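Local coordinates for protein phosphonate monoester hydrolase (Ruegeria pomeroyi, PDB 4UPK) that is an enzyme of the sulfatase family, within the alkaline phosphatase superfamily, that assembles from four protein chains, at residues A[86-91]-A[96-101]; A[428-433]-A[510-515]. All blocks are in the same frame, centred on the assembly; numbering follows the deposited sequence.

Contact 1 (A[86-91]-A[96-101]); sequences RASILT and MNHRSV
His98 points its imidazole at helix 82-91 and meets Ala87, Ser88 and Thr91. Its chi1 of 68°, between backbone N and carbonyl carbon, turns the ring to that helix. Its NE2 donates a hydrogen bond to Ser88 OG at 2.8 Å. The hydroxyl oxygen lies close to the ring plane, 12° out of it. Ala87 packs over one face. Its methyl CB sits 3.8 Å from the ring centroid, 18° off the ring normal, which makes a CH-pi contact. Thr91 OG1 comes in obliquely and stays 3.8 Å from His98 CD2. This hydroxyl is used within its own helix: it donates to Ala87 O at 2.6 Å; Thr91 N bonds to the same oxygen from the other face of the carbonyl plane.

Segment 86-91 ends the helix that carries the Cys-X-Pro-Ser-Arg signature of sulfatases, and Arg86 is the last residue of that signature. Arg86 forms salt bridges with Asp42 and Asp347. Ser88 OG also bonds to Gln93 O.

The chain leaves helix 95-98 at Arg99, which has positive phi. Ser100 then turns back in an inverse gamma turn, and its N bonds to the second ring nitrogen, His98 ND1, at 3.1 Å, almost in the ring plane.

Contact 2 (A[428-433]-A[510-515]); sequences RQYSFS and LRHRMR
Tyr430 and Phe432 meet His512 in a small aromatic cluster. The cluster joins strand 431-436, at one edge of the four-stranded antiparallel sheet within this chain, to helix 499-515. This sheet belongs to the C-terminal part of the sulfatase fold, and the helix packs beside the strand.

The polar link is between Tyr430 OH and His512 ND1, 2.8 Å apart. Each atom lies near the plane of the other ring, at its edge. The ring planes stand 81° apart, an oblique pair, and the hydrogen bond is the polar part of their contact.

Phe432 covers a face of the imidazole instead. His512 CD2 lies 3.3 Å above the phenyl plane, over the ring centre, and NE2 lies 3.4 Å from Phe432 CG. The planes are inclined at 36°, which makes this an oblique pair. Phe432 CB adds a CH-pi contact over the same imidazole, 4.0 Å from its centroid. His512 has CG anti to its backbone N (chi1 180°), and this sends the ring from the helix toward the strand.

Arg513 touches the far end of the phenyl. Its NH2 stands at the ring edge, 4.1 Å from Phe432 CZ, and the guanidinium offers CZ one of its faces.

Further out, the ring of Tyr94 meets both Phe432, edge-to-face, and His512. The backbone N of Phe432 is held by Glu390, and Arg513 has a long, weak ion pair with Glu434.

On the Tyr430 side a water continues the polar chain. It lies 3.0 Å from Tyr430 OH and accepts a hydrogen bond from Arg515 NH1 at 3.2 Å.

In the fold
The two contacts share no segment, but they touch through Met96, at the start of 96-101. Its SD packs on Arg513 NH1 at 3.6 Å, and its CE reaches the rings of His512 and Phe432. Contact 1 lies deeper, about 12 Å from the chain centre to its own centre. There two helices close in sequence are joined, and every touching residue is buried. Contact 2 lies about 20 Å out and joins a strand to a helix far along the chain; its Tyr430 is partly exposed. Each centres on a histidine. A serine hydroxyl, a backbone N-H and an alanine methyl hold the first; aromatic rings meet the second. Both reach a second subunit.

Contact 1 (A[86-91]-A[96-101])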
ATOM      1  N   ARG A  86      22.518  -4.670  13.413  1.00 14.77           N
ATOM      2  CA  ARG A  86      21.179  -4.883  13.985  1.00 15.79           C
ATOM      3  C   ARG A  86      20.179  -5.249  12.876  1.00 18.49           C
ATOM      4  O   ARG A  86      19.380  -6.168  13.060  1.00 18.79           O
ATOM      5  CB  ARG A  86      20.708  -3.634  14.759  1.00 19.60           C
ATOM      6  CG  ARG A  86      19.764  -3.905  15.915  1.00 33.80           C
ATOM      7  CD  ARG A  86      20.262  -4.941  16.890  1.00 35.36           C
ATOM      8  NE  ARG A  86      21.485  -4.527  17.572  1.00 35.85           N
ATOM      9  CZ  ARG A  86      21.531  -4.070  18.815  1.00 32.19           C
ATOM     10  NH1 ARG A  86      20.416  -3.911  19.513  1.00 24.53           N
ATOM     11  NH2 ARG A  86      22.689  -3.771  19.372  1.00 16.02           N
ATOM     12  N   ALA A  87      20.279  -4.582  11.693  1.00 13.25           N
ATOM     13  CA  ALA A  87      19.441  -4.881  10.526  1.00 11.60           C
ATOM     14  C   ALA A  87      19.621  -6.354  10.037  1.00 15.74           C
ATOM     15  O   ALA A  87      18.650  -7.036   9.755  1.00 16.44           O
ATOM     16  CB  ALA A  87      19.693  -3.872   9.421  1.00 11.09           C
ATOM     17  N   SER A  88      20.836  -6.866  10.080  1.00 11.57           N
ATOM     18  CA  SER A  88      21.170  -8.251   9.713  1.00 10.09           C
ATOM     19  C   SER A  88      20.639  -9.280  10.693  1.00 12.94           C
ATOM     20  O   SER A  88      20.140 -10.311  10.269  1.00 14.26           O
ATOM     21  CB  SER A  88      22.688  -8.402   9.589  1.00 11.15           C
ATOM     22  OG  SER A  88      23.168  -7.942   8.338  1.00 13.73           O
ATOM     23  N   ILE A  89      20.785  -9.028  11.997  1.00 10.81           N
ATOM     24  CA  ILE A  89      20.308  -9.887  13.090  1.00 12.33           C
ATOM     25  C   ILE A  89      18.778  -9.980  13.079  1.00 18.60           C
ATOM     26  O   ILE A  89      18.213 -11.085  13.175  1.00 17.40           O
ATOM     27  CB  ILE A  89      20.878  -9.386  14.453  1.00 15.73           C
ATOM     28  CG1 ILE A  89      22.384  -9.712  14.538  1.00 16.20           C
ATOM     29  CG2 ILE A  89      20.110  -9.956  15.672  1.00 17.45           C
ATOM     30  CD1 ILE A  89      23.239  -8.933  15.673  1.00 16.10           C
ATOM     31  N   LEU A  90      18.116  -8.809  12.963  1.00 16.53           N
ATOM     32  CA  LEU A  90      16.663  -8.737  12.978  1.00 17.86           C
ATOM     33  C   LEU A  90      15.970  -9.148  11.688  1.00 22.53           C
ATOM     34  O   LEU A  90      14.789  -9.483  11.743  1.00 23.96           O
ATOM     35  CB  LEU A  90      16.165  -7.371  13.473  1.00 18.10           C
ATOM     36  CG  LEU A  90      16.606  -6.919  14.874  1.00 22.74           C
ATOM     37  CD1 LEU A  90      16.253  -5.464  15.113  1.00 21.17           C
ATOM     38  CD2 LEU A  90      16.075  -7.830  15.969  1.00 25.91           C
ATOM     39  N   THR A  91      16.677  -9.139  10.540  1.00 19.04           N
ATOM     40  CA  THR A  91      16.104  -9.552   9.234  1.00 18.29           C
ATOM     41  C   THR A  91      16.597 -10.923   8.771  1.00 20.22           C
ATOM     42  O   THR A  91      15.959 -11.518   7.904  1.00 20.79           O
ATOM     43  CB  THR A  91      16.349  -8.524   8.106  1.00 23.24           C
ATOM     44  OG1 THR A  91      17.748  -8.456   7.804  1.00 21.43           O
ATOM     45  CG2 THR A  91      15.760  -7.142   8.398  1.00 23.02           C
ATOM     46  N   MET A  96      24.361  -7.010   1.997  1.00 13.30           N
ATOM     47  CA  MET A  96      24.275  -6.946   0.523  1.00 12.13           C
ATOM     48  C   MET A  96      22.837  -7.130   0.046  1.00 16.32           C
ATOM     49  O   MET A  96      22.481  -6.689  -1.033  1.00 16.56           O
ATOM     50  CB  MET A  96      25.263  -7.910  -0.195  1.00 13.78           C
ATOM     51  CG  MET A  96      25.098  -9.387   0.132  1.00 16.01           C
ATOM     52  SD  MET A  96      26.432 -10.372  -0.597  1.00 18.48           S
ATOM     53  CE  MET A  96      26.015 -11.971   0.043  1.00 15.64           C
ATOM     54  N   ASN A  97      22.009  -7.741   0.888  1.00 15.50           N
ATOM     55  CA  ASN A  97      20.605  -7.975   0.619  1.00 16.84           C
ATOM     56  C   ASN A  97      19.674  -6.963   1.309  1.00 20.36           C
ATOM     57  O   ASN A  97      18.812  -6.368   0.631  1.00 20.36           O
ATOM     58  CB  ASN A  97      20.243  -9.428   0.941  1.00 17.69           C
ATOM     59  CG  ASN A  97      20.863 -10.383  -0.050  1.00 28.01           C
ATOM     60  OD1 ASN A  97      21.104 -10.039  -1.206  1.00 18.81           O
ATOM     61  ND2 ASN A  97      21.155 -11.592   0.370  1.00 22.09           N
ATOM     62  N   HIS A  98      19.859  -6.742   2.635  1.00 14.18           N
ATOM     63  CA  HIS A  98      18.968  -5.813   3.355  1.00 12.96           C
ATOM     64  C   HIS A  98      19.197  -4.328   2.985  1.00 15.51           C
ATOM     65  O   HIS A  98      18.273  -3.512   3.029  1.00 12.57           O
ATOM     66  CB  HIS A  98      18.925  -6.096   4.867  1.00 12.19           C
ATOM     67  CG  HIS A  98      20.175  -5.814   5.647  1.00 13.84           C
ATOM     68  ND1 HIS A  98      20.748  -4.568   5.661  1.00 15.17           N
ATOM     69  CD2 HIS A  98      20.816  -6.597   6.547  1.00 14.56           C
ATOM     70  CE1 HIS A  98      21.738  -4.627   6.542  1.00 14.16           C
ATOM     71  NE2 HIS A  98      21.821  -5.832   7.095  1.00 14.43           N
ATOM     72  N   ARG A  99      20.445  -4.022   2.593  1.00 13.22           N
ATOM     73  CA  ARG A  99      20.943  -2.735   2.091  1.00 13.23           C
ATOM     74  C   ARG A  99      20.958  -1.534   3.051  1.00 16.65           C
ATOM     75  O   ARG A  99      21.237  -0.415   2.635  1.00 18.29           O
ATOM     76  CB  ARG A  99      20.445  -2.427   0.645  1.00 13.33           C
ATOM     77  CG  ARG A  99      20.943  -3.440  -0.423  1.00 18.56           C
ATOM     78  CD  ARG A  99      22.463  -3.421  -0.701  1.00 10.56           C
ATOM     79  NE  ARG A  99      22.877  -2.158  -1.319  1.00 12.99           N
ATOM     80  CZ  ARG A  99      24.063  -1.596  -1.167  1.00 21.69           C
ATOM     81  NH1 ARG A  99      24.999  -2.189  -0.444  1.00 17.85           N
ATOM     82  NH2 ARG A  99      24.342  -0.458  -1.776  1.00 24.66           N
ATOM     83  N   SER A 100      20.769  -1.773   4.338  1.00 13.06           N
ATOM     84  CA  SER A 100      20.904  -0.750   5.366  1.00 13.27           C
ATOM     85  C   SER A 100      22.399  -0.923   5.720  1.00 19.79           C
ATOM     86  O   SER A 100      22.751  -1.621   6.664  1.00 18.54           O
ATOM     87  CB  SER A 100      20.005  -1.087   6.557  1.00 15.54           C
ATOM     88  OG  SER A 100      19.832   0.018   7.424  1.00 18.47           O
ATOM     89  N   VAL A 101      23.276  -0.375   4.857  1.00 19.15           N
ATOM     90  CA  VAL A 101      24.736  -0.584   4.867  1.00 17.60           C
ATOM     91  C   VAL A 101      25.587   0.278   5.788  1.00 20.97           C
ATOM     92  O   VAL A 101      26.755  -0.049   6.017  1.00 19.94           O
ATOM     93  CB  VAL A 101      25.324  -0.746   3.436  1.00 19.15           C
ATOM     94  CG1 VAL A 101      24.718  -1.963   2.752  1.00 18.31           C
ATOM     95  CG2 VAL A 101      25.116   0.521   2.595  1.00 18.58           C
TER

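Contact 2 (A[428-433]-A[510-515])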
ATOM      1  N   ARG A 428      28.006 -24.335   6.754  1.00 23.68           N
ATOM      2  CA  ARG A 428      29.030 -23.341   6.442  1.00 22.44           C
ATOM      3  C   ARG A 428      30.429 -23.873   6.699  1.00 23.28           C
ATOM      4  O   ARG A 428      30.623 -24.548   7.707  1.00 23.61           O
ATOM      5  CB  ARG A 428      28.835 -22.203   7.436  1.00 21.11           C
ATOM      6  CG  ARG A 428      28.864 -20.873   6.806  1.00 26.84           C
ATOM      7  CD  ARG A 428      28.540 -19.872   7.860  1.00 16.73           C
ATOM      8  NE  ARG A 428      27.204 -19.358   7.626  1.00 15.89           N
ATOM      9  CZ  ARG A 428      26.179 -19.513   8.449  1.00 19.24           C
ATOM     10  NH1 ARG A 428      26.333 -20.158   9.603  1.00  6.54           N
ATOM     11  NH2 ARG A 428      25.000 -18.990   8.149  1.00  6.95           N
ATOM     12  N   GLN A 429      31.404 -23.544   5.830  1.00 18.75           N
ATOM     13  CA  GLN A 429      32.808 -23.902   6.065  1.00 19.23           C
ATOM     14  C   GLN A 429      33.701 -22.645   6.225  1.00 24.30           C
ATOM     15  O   GLN A 429      34.909 -22.729   6.465  1.00 24.33           O
ATOM     16  CB  GLN A 429      33.319 -24.900   5.032  1.00 20.42           C
ATOM     17  CG  GLN A 429      32.787 -26.304   5.331  1.00 31.80           C
ATOM     18  CD  GLN A 429      33.375 -27.340   4.432  1.00 53.88           C
ATOM     19  OE1 GLN A 429      32.797 -27.693   3.397  1.00 56.30           O
ATOM     20  NE2 GLN A 429      34.532 -27.861   4.817  1.00 40.12           N
ATOM     21  N   TYR A 430      33.060 -21.479   6.118  1.00 19.70           N
ATOM     22  CA  TYR A 430      33.653 -20.155   6.228  1.00 18.27           C
ATOM     23  C   TYR A 430      32.563 -19.194   6.700  1.00 20.99           C
ATOM     24  O   TYR A 430      31.383 -19.484   6.532  1.00 20.89           O
ATOM     25  CB  TYR A 430      34.215 -19.686   4.855  1.00 18.62           C
ATOM     26  CG  TYR A 430      33.166 -19.521   3.783  1.00 20.83           C
ATOM     27  CD1 TYR A 430      32.435 -18.340   3.671  1.00 22.76           C
ATOM     28  CD2 TYR A 430      32.872 -20.555   2.905  1.00 22.29           C
ATOM     29  CE1 TYR A 430      31.434 -18.196   2.710  1.00 22.22           C
ATOM     30  CE2 TYR A 430      31.880 -20.423   1.937  1.00 23.53           C
ATOM     31  CZ  TYR A 430      31.165 -19.239   1.838  1.00 26.90           C
ATOM     32  OH  TYR A 430      30.168 -19.133   0.890  1.00 22.79           O
ATOM     33  N   SER A 431      32.950 -18.041   7.246  1.00 14.95           N
ATOM     34  CA  SER A 431      31.996 -17.001   7.632  1.00 12.16           C
ATOM     35  C   SER A 431      32.239 -15.766   6.755  1.00 13.87           C
ATOM     36  O   SER A 431      33.308 -15.595   6.158  1.00 13.20           O
ATOM     37  CB  SER A 431      32.064 -16.691   9.131  1.00 14.98           C
ATOM     38  OG  SER A 431      33.299 -16.088   9.480  1.00 20.40           O
ATOM     39  N   PHE A 432      31.219 -14.943   6.624  1.00 10.87           N
ATOM     40  CA  PHE A 432      31.265 -13.786   5.754  1.00 11.75           C
ATOM     41  C   PHE A 432      30.760 -12.499   6.461  1.00 16.63           C
ATOM     42  O   PHE A 432      29.665 -12.488   7.042  1.00 17.22           O
ATOM     43  CB  PHE A 432      30.424 -14.110   4.491  1.00 13.27           C
ATOM     44  CG  PHE A 432      30.351 -13.020   3.460  1.00 14.51           C
ATOM     45  CD1 PHE A 432      31.330 -12.905   2.477  1.00 15.91           C
ATOM     46  CD2 PHE A 432      29.279 -12.139   3.436  1.00 16.23           C
ATOM     47  CE1 PHE A 432      31.242 -11.924   1.500  1.00 16.25           C
ATOM     48  CE2 PHE A 432      29.188 -11.164   2.460  1.00 18.04           C
ATOM     49  CZ  PHE A 432      30.178 -11.049   1.509  1.00 16.62           C
ATOM     50  N   SER A 433      31.538 -11.421   6.358  1.00 11.31           N
ATOM     51  CA  SER A 433      31.182 -10.114   6.921  1.00 10.95           C
ATOM     52  C   SER A 433      31.351  -9.005   5.892  1.00 14.92           C
ATOM     53  O   SER A 433      32.131  -9.141   4.969  1.00 15.51           O
ATOM     54  CB  SER A 433      32.003  -9.799   8.177  1.00 14.07           C
ATOM     55  OG  SER A 433      31.822 -10.809   9.150  1.00 20.42           O
ATOM     56  N   LEU A 510      33.597 -14.493  -4.382  1.00 13.16           N
ATOM     57  CA  LEU A 510      32.793 -14.155  -5.552  1.00 11.25           C
ATOM     58  C   LEU A 510      31.557 -15.061  -5.587  1.00 12.62           C
ATOM     59  O   LEU A 510      30.434 -14.564  -5.684  1.00 11.73           O
ATOM     60  CB  LEU A 510      33.619 -14.284  -6.868  1.00 10.41           C
ATOM     61  CG  LEU A 510      32.852 -14.051  -8.190  1.00 12.41           C
ATOM     62  CD1 LEU A 510      32.479 -12.573  -8.374  1.00 12.00           C
ATOM     63  CD2 LEU A 510      33.657 -14.476  -9.371  1.00 10.61           C
ATOM     64  N   ARG A 511      31.768 -16.375  -5.443  1.00  9.61           N
ATOM     65  CA  ARG A 511      30.686 -17.371  -5.428  1.00  9.84           C
ATOM     66  C   ARG A 511      29.682 -17.133  -4.296  1.00 16.10           C
ATOM     67  O   ARG A 511      28.490 -17.308  -4.530  1.00 17.66           O
ATOM     68  CB  ARG A 511      31.232 -18.797  -5.348  1.00  7.33           C
ATOM     69  CG  ARG A 511      31.876 -19.269  -6.631  1.00 12.68           C
ATOM     70  CD  ARG A 511      31.965 -20.788  -6.653  1.00 15.60           C
ATOM     71  NE  ARG A 511      32.364 -21.309  -7.961  1.00 21.97           N
ATOM     72  CZ  ARG A 511      33.492 -21.974  -8.185  1.00 33.11           C
ATOM     73  NH1 ARG A 511      34.314 -22.254  -7.183  1.00 18.64           N
ATOM     74  NH2 ARG A 511      33.774 -22.423  -9.399  1.00 18.52           N
ATOM     75  N   HIS A 512      30.153 -16.730  -3.088  1.00 11.29           N
ATOM     76  CA  HIS A 512      29.286 -16.450  -1.943  1.00 12.54           C
ATOM     77  C   HIS A 512      28.281 -15.328  -2.271  1.00 18.53           C
ATOM     78  O   HIS A 512      27.101 -15.469  -1.952  1.00 18.17           O
ATOM     79  CB  HIS A 512      30.101 -16.117  -0.670  1.00 13.05           C
ATOM     80  CG  HIS A 512      29.221 -15.816   0.517  1.00 16.19           C
ATOM     81  ND1 HIS A 512      28.691 -16.823   1.290  1.00 18.38           N
ATOM     82  CD2 HIS A 512      28.736 -14.635   0.959  1.00 17.79           C
ATOM     83  CE1 HIS A 512      27.929 -16.228   2.199  1.00 17.82           C
ATOM     84  NE2 HIS A 512      27.930 -14.914   2.043  1.00 17.95           N
ATOM     85  N   ARG A 513      28.760 -14.229  -2.912  1.00 16.28           N
ATOM     86  CA  ARG A 513      27.938 -13.091  -3.353  1.00 16.04           C
ATOM     87  C   ARG A 513      26.884 -13.573  -4.359  1.00 20.89           C
ATOM     88  O   ARG A 513      25.709 -13.203  -4.249  1.00 20.99           O
ATOM     89  CB  ARG A 513      28.805 -12.017  -4.032  1.00 13.04           C
ATOM     90  CG  ARG A 513      29.697 -11.255  -3.096  1.00 14.07           C
ATOM     91  CD  ARG A 513      29.864  -9.799  -3.521  1.00 13.67           C
ATOM     92  NE  ARG A 513      30.504  -9.067  -2.441  1.00 26.96           N
ATOM     93  CZ  ARG A 513      29.903  -8.204  -1.637  1.00 34.32           C
ATOM     94  NH1 ARG A 513      28.645  -7.846  -1.856  1.00 20.78           N
ATOM     95  NH2 ARG A 513      30.573  -7.638  -0.651  1.00 32.46           N
ATOM     96  N   MET A 514      27.322 -14.400  -5.344  1.00 15.37           N
ATOM     97  CA  MET A 514      26.457 -14.972  -6.401  1.00 13.96           C
ATOM     98  C   MET A 514      25.455 -15.978  -5.849  1.00 20.02           C
ATOM     99  O   MET A 514      24.343 -16.054  -6.364  1.00 21.42           O
ATOM    100  CB  MET A 514      27.298 -15.617  -7.518  1.00 15.07           C
ATOM    101  CG  MET A 514      28.209 -14.646  -8.238  1.00 16.77           C
ATOM    102  SD  MET A 514      29.235 -15.421  -9.498  1.00 20.06           S
ATOM    103  CE  MET A 514      28.056 -15.589 -10.848  1.00 15.92           C
ATOM    104  N   ARG A 515      25.826 -16.723  -4.777  1.00 16.77           N
ATOM    105  CA  ARG A 515      24.937 -17.711  -4.145  1.00 16.19           C
ATOM    106  C   ARG A 515      23.969 -17.102  -3.139  1.00 20.72           C
ATOM    107  O   ARG A 515      23.002 -17.761  -2.736  1.00 21.20           O
ATOM    108  CB  ARG A 515      25.731 -18.829  -3.475  1.00 12.30           C
ATOM    109  CG  ARG A 515      26.341 -19.832  -4.439  1.00 16.47           C
ATOM    110  CD  ARG A 515      27.409 -20.604  -3.692  1.00 31.00           C
ATOM    111  NE  ARG A 515      28.075 -21.588  -4.540  1.00 42.88           N
ATOM    112  CZ  ARG A 515      29.168 -22.259  -4.197  1.00 55.03           C
ATOM    113  NH1 ARG A 515      29.747 -22.042  -3.020  1.00 43.83           N
ATOM    114  NH2 ARG A 515      29.701 -23.141  -5.031  1.00 36.08           N
TER
HETATM  115  O   HOH W   1      28.248 -21.044  -0.427  1.00 30.89           O